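Local coordinates for putative type VI secretion protein (Escherichia coli, PDB 6SK0) that forms the trimeric puncturing spike at the tip of a type VI secretion system, and loads and inhibits a phospholipase effector, at the interface of chains A and B. Sequence-based numbering; all coordinates share one arbitrary frame. Chains: chain A/B, Putative type VI secretion protein.

The interface of chains A and B. Residues chain A 580, 583-584, 627, 629; chain B 637-639.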
loop_
_atom_site.group_PDB
_atom_site.type_symbol
_atom_site.label_atom_id
_atom_site.label_comp_id
_atom_site.label_asym_id
_atom_site.label_seq_id
_atom_site.Cartn_x
_atom_site.Cartn_y
_atom_site.Cartn_z
ATOM N N ALA A 580 12.564 15.133 -0.742
ATOM C CA ALA A 580 12.319 13.737 -0.410
ATOM C C ALA A 580 12.635 13.458 1.054
ATOM O O ALA A 580 11.924 12.696 1.717
ATOM C CB ALA A 580 13.137 12.828 -1.324
ATOM N N GLN A 583 9.867 14.698 3.144
ATOM C CA GLN A 583 8.769 13.738 3.114
ATOM C C GLN A 583 9.037 12.555 4.034
ATOM O O GLN A 583 8.149 12.126 4.776
ATOM C CB GLN A 583 8.519 13.260 1.686
ATOM C CG GLN A 583 7.934 14.312 0.773
ATOM C CD GLN A 583 6.776 15.045 1.406
ATOM O OE1 GLN A 583 6.780 16.266 1.519
ATOM N NE2 GLN A 583 5.779 14.302 1.826
ATOM N N LEU A 584 10.255 12.014 3.994
ATOM C CA LEU A 584 10.590 10.886 4.858
ATOM C C LEU A 584 10.460 11.260 6.329
ATOM O O LEU A 584 9.897 10.500 7.124
ATOM C CB LEU A 584 12.002 10.388 4.559
ATOM C CG LEU A 584 12.250 9.754 3.193
ATOM C CD1 LEU A 584 13.734 9.644 2.939
ATOM C CD2 LEU A 584 11.574 8.399 3.078
ATOM N N LEU A 627 14.691 5.193 -3.287
ATOM C CA LEU A 627 13.882 6.340 -2.922
ATOM C C LEU A 627 13.215 6.861 -4.183
ATOM O O LEU A 627 13.890 7.319 -5.108
ATOM C CB LEU A 627 14.731 7.411 -2.249
ATOM C CG LEU A 627 14.001 8.660 -1.775
ATOM C CD1 LEU A 627 12.840 8.301 -0.866
ATOM C CD2 LEU A 627 14.982 9.565 -1.075
ATOM N N HIS A 629 10.640 9.703 -5.287
ATOM C CA HIS A 629 10.004 10.919 -4.827
ATOM C C HIS A 629 9.563 11.751 -6.013
ATOM O O HIS A 629 10.318 11.924 -6.970
ATOM C CB HIS A 629 10.926 11.744 -3.939
ATOM C CG HIS A 629 10.334 13.055 -3.555
ATOM N ND1 HIS A 629 10.673 14.231 -4.176
ATOM C CD2 HIS A 629 9.374 13.365 -2.655
ATOM C CE1 HIS A 629 9.968 15.217 -3.658
ATOM N NE2 HIS A 629 9.175 14.719 -2.730
ATOM N N VAL B 637 7.571 8.325 -1.811
ATOM C CA VAL B 637 7.070 9.467 -1.070
ATOM C C VAL B 637 6.715 10.603 -2.011
ATOM O O VAL B 637 7.317 10.784 -3.072
ATOM C CB VAL B 637 8.073 9.953 -0.005
ATOM C CG1 VAL B 637 8.223 8.909 1.076
ATOM C CG2 VAL B 637 9.413 10.301 -0.638
ATOM N N SER B 638 5.732 11.382 -1.589
ATOM C CA SER B 638 5.313 12.588 -2.275
ATOM C C SER B 638 4.573 13.448 -1.272
ATOM O O SER B 638 3.884 12.934 -0.393
ATOM C CB SER B 638 4.416 12.277 -3.475
ATOM O OG SER B 638 3.891 13.464 -4.025
ATOM N N ALA B 639 4.726 14.762 -1.404
ATOM C CA ALA B 639 3.826 15.650 -0.687
ATOM C C ALA B 639 2.393 15.451 -1.153
ATOM O O ALA B 639 1.460 15.549 -0.353
ATOM C CB ALA B 639 4.253 17.105 -0.865
#
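B:Val637 pushes its branched side chain into a groove of chain A walled by A:Gln583 and A:Leu584 of helix 578-600 and by A:Leu627 and A:His629 of strand 626-629. The valine is the centre of the patch, with 65 Å² of its surface hidden by the neighbouring chain. Packing is tight where A:Gln583 and A:His629 close on it. From the helix side, A:Gln583 lays its CB against B:Val637 CB at 3.7 Å. The valine methyl CG2 sits between helix and strand, near A:Gln583 CB and 3.7 Å from the imidazole carbon CD2 of A:His629. That same ring carbon comes to 3.3 Å from the B:Val637 carbonyl O. A:Ala580 CA packs on one face of the ring, offset towards the rim, bringing helix and strand together behind the valine. The backbones of A:His629 and B:Val637 form a parallel beta bridge, consistent with the two strands running side by side in parallel register.

The close cover extends to the strand end, where A:Gln583 bends at chi2 (-47°) and draws its amide alongside the B:Ser638–B:Ala639 peptide. Its CD rests 3.7 Å from B:Ala639 CA, NE2 comes to 3.2 Å from the B:Ser638 carbonyl O, and OE1 lies by the B:Ala639 methyl. The looser margin is at the two leucines, which hide little surface. B:Val637 CG1, anti to the carbonyl carbon (chi1 -67°), reaches the A:Leu584 methyl CD2 at 3.9 Å, the side chains crossing at about a right angle. The A:Leu627 methyl CD1 stands 4.0 Å from B:Val637 CG2. By clamping a strand of one subunit between helix and strand of the next, the patch probably contributes to the intertwined beta-helical shaft of the VgrG trimer and may help to keep the long helix against its flank.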